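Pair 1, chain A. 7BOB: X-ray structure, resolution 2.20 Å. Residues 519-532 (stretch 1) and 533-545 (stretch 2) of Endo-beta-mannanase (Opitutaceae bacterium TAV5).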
# COMPACT_ATOMS: atom_id res chain seq x y z
N MET A 519 1.45 14.24 16.14
CA MET A 519 1.53 14.44 17.58
C MET A 519 1.54 15.93 17.90
O MET A 519 2.07 16.76 17.14
CB MET A 519 2.78 13.79 18.16
CG MET A 519 2.73 12.27 18.07
SD MET A 519 4.07 11.48 18.96
CE MET A 519 5.47 11.85 17.88
N ARG A 520 0.94 16.25 19.04
CA ARG A 520 0.87 17.59 19.56
C ARG A 520 1.50 17.62 20.94
O ARG A 520 1.45 16.64 21.69
CB ARG A 520 -0.57 18.06 19.59
CG ARG A 520 -0.73 19.53 19.75
CD ARG A 520 -2.12 19.94 19.39
NE ARG A 520 -2.37 21.29 19.85
CZ ARG A 520 -3.58 21.80 20.03
NH1 ARG A 520 -4.65 21.04 19.79
NH2 ARG A 520 -3.71 23.05 20.44
N VAL A 521 2.12 18.75 21.29
CA VAL A 521 2.89 18.85 22.52
C VAL A 521 2.38 20.02 23.34
O VAL A 521 1.88 21.01 22.81
CB VAL A 521 4.41 19.02 22.28
CG1 VAL A 521 5.02 17.72 21.80
CG2 VAL A 521 4.67 20.18 21.33
N ARG A 522 2.52 19.87 24.65
CA ARG A 522 2.32 20.96 25.60
C ARG A 522 3.69 21.51 25.99
O ARG A 522 4.55 20.76 26.47
CB ARG A 522 1.56 20.46 26.83
CG ARG A 522 1.05 21.58 27.70
CD ARG A 522 1.21 21.26 29.18
NE ARG A 522 0.16 20.38 29.67
CZ ARG A 522 -0.47 20.56 30.84
NH1 ARG A 522 -0.14 21.58 31.62
NH2 ARG A 522 -1.42 19.71 31.22
N ILE A 523 3.90 22.79 25.79
CA ILE A 523 5.21 23.36 26.03
C ILE A 523 5.20 24.19 27.31
O ILE A 523 4.15 24.62 27.80
CB ILE A 523 5.71 24.20 24.84
CG1 ILE A 523 4.69 25.28 24.48
CG2 ILE A 523 5.98 23.25 23.63
CD1 ILE A 523 4.95 26.63 25.14
N GLU A 524 6.39 24.41 27.85
CA GLU A 524 6.63 25.36 28.93
C GLU A 524 7.62 26.41 28.43
O GLU A 524 8.72 26.04 27.98
CB GLU A 524 7.18 24.66 30.17
CG GLU A 524 7.15 25.50 31.43
CD GLU A 524 5.75 25.69 31.95
OE1 GLU A 524 4.96 24.70 31.96
OE2 GLU A 524 5.43 26.84 32.33
N PRO A 525 7.29 27.70 28.45
CA PRO A 525 8.23 28.72 27.97
C PRO A 525 9.52 28.76 28.79
O PRO A 525 9.51 28.66 30.01
CB PRO A 525 7.43 30.01 28.09
CG PRO A 525 6.00 29.57 27.87
CD PRO A 525 5.92 28.24 28.59
N ARG A 526 10.65 28.85 28.09
CA ARG A 526 11.97 28.96 28.72
C ARG A 526 12.76 29.99 27.92
O ARG A 526 13.80 29.71 27.32
CB ARG A 526 12.70 27.61 28.78
CG ARG A 526 12.07 26.57 29.74
CD ARG A 526 12.35 26.86 31.23
NE ARG A 526 11.25 26.47 32.13
CZ ARG A 526 11.15 25.29 32.75
NH1 ARG A 526 12.09 24.36 32.54
NH2 ARG A 526 10.12 25.02 33.56
N GLY A 527 12.23 31.21 27.89
CA GLY A 527 12.79 32.31 27.11
C GLY A 527 11.82 32.87 26.09
O GLY A 527 11.85 34.07 25.81
N ALA A 528 10.96 32.02 25.53
CA ALA A 528 10.07 32.51 24.49
C ALA A 528 8.85 33.20 25.10
O ALA A 528 8.41 32.88 26.21
CB ALA A 528 9.61 31.38 23.58
N GLN A 529 8.32 34.16 24.35
CA GLN A 529 7.04 34.79 24.63
C GLN A 529 5.94 34.06 23.86
O GLN A 529 6.16 33.53 22.77
CB GLN A 529 7.05 36.26 24.21
CG GLN A 529 8.10 37.17 24.89
CD GLN A 529 9.54 36.98 24.36
OE1 GLN A 529 10.36 36.31 24.99
NE2 GLN A 529 9.84 37.59 23.20
N ILE A 530 4.75 34.05 24.44
CA ILE A 530 3.60 33.40 23.81
C ILE A 530 2.92 34.44 22.92
O ILE A 530 2.24 35.34 23.41
CB ILE A 530 2.65 32.82 24.86
CG1 ILE A 530 3.29 31.59 25.49
CG2 ILE A 530 1.31 32.46 24.24
CD1 ILE A 530 2.58 31.12 26.76
N LEU A 531 3.11 34.32 21.61
CA LEU A 531 2.56 35.31 20.70
C LEU A 531 1.07 35.06 20.43
O LEU A 531 0.31 36.02 20.27
CB LEU A 531 3.36 35.32 19.40
CG LEU A 531 3.22 36.49 18.43
CD1 LEU A 531 4.03 37.69 18.88
CD2 LEU A 531 3.66 36.05 17.03
N MET A 532 0.64 33.80 20.39
CA MET A 532 -0.75 33.46 20.14
C MET A 532 -1.08 32.20 20.93
O MET A 532 -0.21 31.37 21.20
CB MET A 532 -1.04 33.21 18.66
CG MET A 532 -1.02 34.44 17.78
SD MET A 532 -0.97 34.04 16.02
CE MET A 532 -2.25 32.77 15.95
N THR A 533 -2.35 32.06 21.28
CA THR A 533 -2.86 30.89 21.96
C THR A 533 -3.94 30.29 21.09
O THR A 533 -4.50 30.97 20.23
CB THR A 533 -3.43 31.23 23.35
OG1 THR A 533 -4.31 32.37 23.24
CG2 THR A 533 -2.31 31.58 24.32
N ASP A 534 -4.24 29.02 21.31
CA ASP A 534 -5.46 28.51 20.71
C ASP A 534 -6.66 29.05 21.51
O ASP A 534 -6.49 29.80 22.48
CB ASP A 534 -5.44 26.98 20.62
CG ASP A 534 -5.35 26.32 21.97
OD1 ASP A 534 -5.10 27.04 22.95
OD2 ASP A 534 -5.54 25.08 22.05
N ASN A 535 -7.87 28.70 21.09
CA ASN A 535 -9.05 29.31 21.69
C ASN A 535 -9.33 28.75 23.08
O ASN A 535 -10.11 29.35 23.83
CB ASN A 535 -10.26 29.18 20.75
CG ASN A 535 -10.87 27.76 20.71
OD1 ASN A 535 -10.24 26.78 21.12
ND2 ASN A 535 -12.09 27.66 20.17
N GLU A 536 -8.70 27.63 23.45
CA GLU A 536 -8.72 27.10 24.81
C GLU A 536 -7.43 27.40 25.58
O GLU A 536 -6.96 26.57 26.37
CB GLU A 536 -9.00 25.59 24.79
CG GLU A 536 -7.94 24.73 24.13
CD GLU A 536 -8.12 23.25 24.44
OE1 GLU A 536 -8.25 22.44 23.49
OE2 GLU A 536 -8.12 22.90 25.64
N GLY A 537 -6.81 28.58 25.32
CA GLY A 537 -5.86 29.21 26.22
C GLY A 537 -4.39 28.80 26.10
O GLY A 537 -3.53 29.51 26.62
N SER A 538 -4.07 27.61 25.41
CA SER A 538 -2.71 27.08 25.45
C SER A 538 -1.82 27.67 24.34
O SER A 538 -2.31 28.12 23.30
CB SER A 538 -2.74 25.55 25.34
OG SER A 538 -3.12 25.14 24.04
N PRO A 539 -0.50 27.68 24.55
CA PRO A 539 0.41 28.31 23.58
C PRO A 539 0.37 27.60 22.23
O PRO A 539 0.41 26.37 22.16
CB PRO A 539 1.78 28.18 24.24
CG PRO A 539 1.48 27.91 25.71
CD PRO A 539 0.24 27.12 25.69
N LEU A 540 0.29 28.40 21.16
CA LEU A 540 0.27 27.92 19.78
C LEU A 540 1.35 28.56 18.90
O LEU A 540 1.92 27.87 18.06
CB LEU A 540 -1.12 28.14 19.17
CG LEU A 540 -1.25 27.61 17.75
CD1 LEU A 540 -0.91 26.12 17.70
CD2 LEU A 540 -2.63 27.88 17.17
N VAL A 541 1.63 29.86 19.06
CA VAL A 541 2.74 30.52 18.37
C VAL A 541 3.65 31.15 19.42
O VAL A 541 3.20 31.97 20.24
CB VAL A 541 2.27 31.58 17.36
CG1 VAL A 541 3.47 32.19 16.66
CG2 VAL A 541 1.30 30.99 16.33
N LEU A 542 4.93 30.78 19.39
CA LEU A 542 5.95 31.37 20.24
C LEU A 542 6.83 32.33 19.45
O LEU A 542 6.96 32.23 18.23
CB LEU A 542 6.82 30.29 20.87
CG LEU A 542 6.15 29.07 21.49
CD1 LEU A 542 7.21 28.15 22.08
CD2 LEU A 542 5.14 29.50 22.56
N ARG A 543 7.47 33.25 20.18
CA ARG A 543 8.42 34.20 19.61
C ARG A 543 9.61 34.35 20.55
O ARG A 543 9.43 34.68 21.73
CB ARG A 543 7.78 35.58 19.34
CG ARG A 543 8.67 36.53 18.54
CD ARG A 543 7.87 37.59 17.77
NE ARG A 543 7.38 37.08 16.50
CZ ARG A 543 6.44 37.67 15.75
NH1 ARG A 543 5.89 38.82 16.14
NH2 ARG A 543 6.06 37.11 14.60
N HIS A 544 10.81 34.11 20.04
CA HIS A 544 12.00 34.00 20.87
C HIS A 544 13.12 34.77 20.21
O HIS A 544 13.48 34.49 19.06
CB HIS A 544 12.43 32.54 21.05
CG HIS A 544 13.52 32.34 22.05
ND1 HIS A 544 14.43 31.31 21.97
CD2 HIS A 544 13.84 33.04 23.17
CE1 HIS A 544 15.27 31.38 22.99
NE2 HIS A 544 14.93 32.42 23.73
N ARG A 545 13.69 35.73 20.93
CA ARG A 545 14.82 36.48 20.41
C ARG A 545 16.11 35.83 20.89
O ARG A 545 16.23 35.44 22.06
CB ARG A 545 14.72 37.94 20.83
CG ARG A 545 13.62 38.68 20.08
CD ARG A 545 13.84 40.21 20.08
NE ARG A 545 15.22 40.61 19.81
CZ ARG A 545 15.69 40.73 18.57
NH1 ARG A 545 14.92 40.48 17.55
NH2 ARG A 545 16.93 41.09 18.32
O HOH W 1 -6.77 23.04 20.85
O HOH W 2 12.71 36.51 23.62

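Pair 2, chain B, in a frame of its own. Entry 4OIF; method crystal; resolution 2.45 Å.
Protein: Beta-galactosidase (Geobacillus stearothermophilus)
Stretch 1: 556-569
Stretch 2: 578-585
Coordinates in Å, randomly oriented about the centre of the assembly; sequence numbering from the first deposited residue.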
# COMPACT_ATOMS: atom_id res chain seq x y z
N ALA B 556 -27.42 9.64 4.13
CA ALA B 556 -28.76 10.13 4.37
C ALA B 556 -29.52 10.07 3.06
O ALA B 556 -28.93 10.09 1.99
CB ALA B 556 -28.73 11.54 4.92
N THR B 557 -30.84 9.98 3.15
CA THR B 557 -31.64 10.02 1.94
C THR B 557 -32.69 11.11 2.01
O THR B 557 -33.49 11.14 2.94
CB THR B 557 -32.33 8.67 1.68
OG1 THR B 557 -31.38 7.60 1.78
CG2 THR B 557 -32.95 8.66 0.29
N VAL B 558 -32.70 12.02 1.04
CA VAL B 558 -33.78 12.99 0.97
C VAL B 558 -35.02 12.28 0.43
O VAL B 558 -34.94 11.54 -0.55
CB VAL B 558 -33.42 14.21 0.09
CG1 VAL B 558 -34.59 15.18 0.01
CG2 VAL B 558 -32.19 14.94 0.65
N ILE B 559 -36.16 12.48 1.08
CA ILE B 559 -37.37 11.71 0.77
C ILE B 559 -38.60 12.55 0.41
O ILE B 559 -38.93 13.52 1.08
CB ILE B 559 -37.72 10.80 1.97
CG1 ILE B 559 -36.69 9.68 2.11
CG2 ILE B 559 -39.13 10.24 1.83
CD1 ILE B 559 -36.66 9.07 3.50
N LYS B 560 -39.27 12.15 -0.66
CA LYS B 560 -40.54 12.73 -1.06
C LYS B 560 -41.72 11.86 -0.57
O LYS B 560 -41.84 10.70 -0.96
CB LYS B 560 -40.58 12.87 -2.58
CG LYS B 560 -41.85 13.49 -3.16
CD LYS B 560 -41.81 13.39 -4.68
CE LYS B 560 -42.75 14.36 -5.37
NZ LYS B 560 -42.49 14.36 -6.84
N ILE B 561 -42.59 12.43 0.26
CA ILE B 561 -43.71 11.69 0.84
C ILE B 561 -44.95 11.66 -0.04
O ILE B 561 -45.34 12.66 -0.63
CB ILE B 561 -44.13 12.28 2.21
CG1 ILE B 561 -42.99 12.16 3.21
CG2 ILE B 561 -45.38 11.60 2.75
CD1 ILE B 561 -42.48 10.77 3.37
N HIS B 562 -45.59 10.49 -0.10
CA HIS B 562 -46.88 10.35 -0.75
C HIS B 562 -47.94 9.93 0.28
O HIS B 562 -48.40 10.75 1.07
CB HIS B 562 -46.80 9.35 -1.89
CG HIS B 562 -45.86 9.77 -2.98
ND1 HIS B 562 -46.03 10.94 -3.69
CD2 HIS B 562 -44.73 9.19 -3.46
CE1 HIS B 562 -45.05 11.06 -4.57
NE2 HIS B 562 -44.25 10.01 -4.45
N ALA B 563 -48.31 8.65 0.28
CA ALA B 563 -49.27 8.13 1.24
C ALA B 563 -48.66 7.83 2.62
O ALA B 563 -49.38 7.69 3.61
CB ALA B 563 -49.92 6.89 0.69
N ALA B 564 -47.34 7.76 2.69
CA ALA B 564 -46.66 7.24 3.87
C ALA B 564 -46.75 8.17 5.08
O ALA B 564 -46.92 9.37 4.96
CB ALA B 564 -45.20 6.95 3.56
N THR B 565 -46.62 7.58 6.26
CA THR B 565 -46.59 8.31 7.51
C THR B 565 -45.14 8.63 7.85
O THR B 565 -44.27 7.76 7.74
CB THR B 565 -47.25 7.49 8.65
OG1 THR B 565 -48.60 7.18 8.30
CG2 THR B 565 -47.23 8.23 9.95
N VAL B 566 -44.87 9.86 8.24
CA VAL B 566 -43.52 10.23 8.64
C VAL B 566 -43.28 9.80 10.08
O VAL B 566 -43.93 10.29 10.98
CB VAL B 566 -43.28 11.72 8.51
CG1 VAL B 566 -41.88 12.06 9.01
CG2 VAL B 566 -43.48 12.15 7.07
N GLU B 567 -42.33 8.89 10.28
CA GLU B 567 -42.04 8.35 11.60
C GLU B 567 -40.84 9.02 12.24
O GLU B 567 -40.75 9.12 13.46
CB GLU B 567 -41.79 6.85 11.52
CG GLU B 567 -42.90 6.10 10.83
CD GLU B 567 -44.10 5.91 11.73
OE1 GLU B 567 -44.10 6.45 12.85
OE2 GLU B 567 -45.04 5.21 11.31
N GLY B 568 -39.92 9.48 11.42
CA GLY B 568 -38.75 10.16 11.95
C GLY B 568 -38.25 11.17 10.96
O GLY B 568 -38.46 11.01 9.75
N VAL B 569 -37.59 12.22 11.46
CA VAL B 569 -37.08 13.28 10.59
C VAL B 569 -35.62 13.59 10.87
O VAL B 569 -35.16 13.39 11.99
CB VAL B 569 -37.90 14.60 10.73
CG1 VAL B 569 -39.35 14.35 10.45
CG2 VAL B 569 -37.71 15.22 12.12
N THR B 578 -36.90 17.20 7.54
CA THR B 578 -37.58 16.48 6.45
C THR B 578 -37.59 15.00 6.85
O THR B 578 -36.86 14.61 7.74
CB THR B 578 -36.90 16.71 5.08
OG1 THR B 578 -35.54 16.26 5.13
CG2 THR B 578 -36.92 18.18 4.71
N PRO B 579 -38.43 14.16 6.21
CA PRO B 579 -38.56 12.77 6.65
C PRO B 579 -37.32 11.90 6.46
O PRO B 579 -36.70 11.90 5.40
CB PRO B 579 -39.69 12.22 5.76
CG PRO B 579 -40.39 13.40 5.25
CD PRO B 579 -39.36 14.46 5.11
N ALA B 580 -36.99 11.13 7.50
CA ALA B 580 -35.92 10.15 7.44
C ALA B 580 -36.47 8.72 7.58
O ALA B 580 -35.94 7.78 6.98
CB ALA B 580 -34.90 10.43 8.52
N VAL B 581 -37.51 8.54 8.38
CA VAL B 581 -38.08 7.21 8.55
C VAL B 581 -39.58 7.21 8.28
O VAL B 581 -40.30 8.04 8.84
CB VAL B 581 -37.85 6.65 9.96
CG1 VAL B 581 -38.52 5.29 10.11
CG2 VAL B 581 -36.37 6.54 10.23
N THR B 582 -40.02 6.29 7.42
CA THR B 582 -41.42 6.26 6.99
C THR B 582 -42.05 4.88 7.11
O THR B 582 -41.36 3.86 7.06
CB THR B 582 -41.58 6.74 5.53
OG1 THR B 582 -41.04 5.76 4.64
CG2 THR B 582 -40.89 8.05 5.30
N SER B 583 -43.38 4.85 7.26
CA SER B 583 -44.15 3.61 7.25
C SER B 583 -45.36 3.77 6.36
O SER B 583 -45.89 4.87 6.21
CB SER B 583 -44.61 3.22 8.66
OG SER B 583 -45.65 4.08 9.11
N ASN B 584 -45.81 2.67 5.78
CA ASN B 584 -46.92 2.76 4.85
C ASN B 584 -47.70 1.45 4.72
O ASN B 584 -47.13 0.40 4.43
CB ASN B 584 -46.40 3.20 3.50
CG ASN B 584 -47.50 3.54 2.55
OD1 ASN B 584 -48.27 4.47 2.79
ND2 ASN B 584 -47.58 2.81 1.45
N GLN B 585 -49.01 1.52 4.92
CA GLN B 585 -49.83 0.33 4.77
C GLN B 585 -50.10 0.15 3.30
O GLN B 585 -50.37 1.11 2.59
CB GLN B 585 -51.12 0.45 5.57
CG GLN B 585 -50.90 0.94 6.98
CD GLN B 585 -52.17 0.93 7.80
OE1 GLN B 585 -53.26 0.81 7.26
NE2 GLN B 585 -52.02 1.06 9.12
O HOH W 3 -36.13 13.68 3.54

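Pairs 1 and 2 share an antiparallel two-stranded ladder with a beta bulge, and 14 central residues superpose with an RMSD of 0.6 Å. The strand axes approach to 4.5 Å in both, at 132° in pair 1 and 161° in pair 2. The ladder opens with a matched hydrogen-bonded pair: Gln A529 N donates to Arg A543 O (2.9 Å) and Arg A543 N to Gln A529 O (2.9 Å), while Thr B565 N donates to Ser B583 O (2.8 Å) and Ser B583 N to Thr B565 O (3.1 Å). At the bulge one carbonyl serves two successive amides: Val A541 O accepts from Leu A531 N (2.7 Å) and Met A532 N (3.2 Å), and Val B581 O from Glu B567 N (2.6 Å) and Gly B568 N (3.0 Å). The opposing strand answers in kind, since Met A532 O accepts from Leu A540 N (3.0 Å) and Val A541 N (3.2 Å), as Gly B568 O does from Ala B580 N (2.7 Å) and Val B581 N (3.0 Å).

Side chains then fill this common frame differently. The matched prolines Pro A539 and Pro B579 anchor an apolar cluster. In pair 1, Ile A523 CD1 lies 3.6 Å from Pro A539 CB and Ile A530 CD1 lies 3.6 Å from Pro A539 CG. In pair 2 the shorter Val B566 reaches the ring, with CG2 3.8 Å from Pro B579 CG, and Ile B561, at the position of Pro A525, adds a contact from CG1 to Pro B579 CG (3.5 Å). Ile B559, matched to Ile A523, brings CD1 to 3.4 Å from Pro B579 O and keeps only a looser ring contact, CG2 to Pro B579 CB at 4.4 Å. Three residues after the proline, Leu A542 packs CD2 on Ile A523 CD1 (3.9 Å), whereas Thr B582 meets Ile B561 CD1 through CG2 (3.7 Å). Ala A528 and Ala B564 coincide within 0.2 Å; their CB atoms lie 4.0 Å from Leu A542 CB and 4.1 Å from Thr B582 CB.

At the bulge residue an apolar side chain gives way to a carboxylate. Leu A531 lays CD2 over one face of the Arg A543 guanidinium, 3.5 Å from CZ; at the same two positions Ser B583 OG donates a hydrogen bond to Glu B567 OE2 (2.5 Å), so a polar link replaces an apolar-on-cation contact. One position on, Met A532 SD covers Val A541 CG2 (3.8 Å), but Gly B568 leaves Val B581 without that cover.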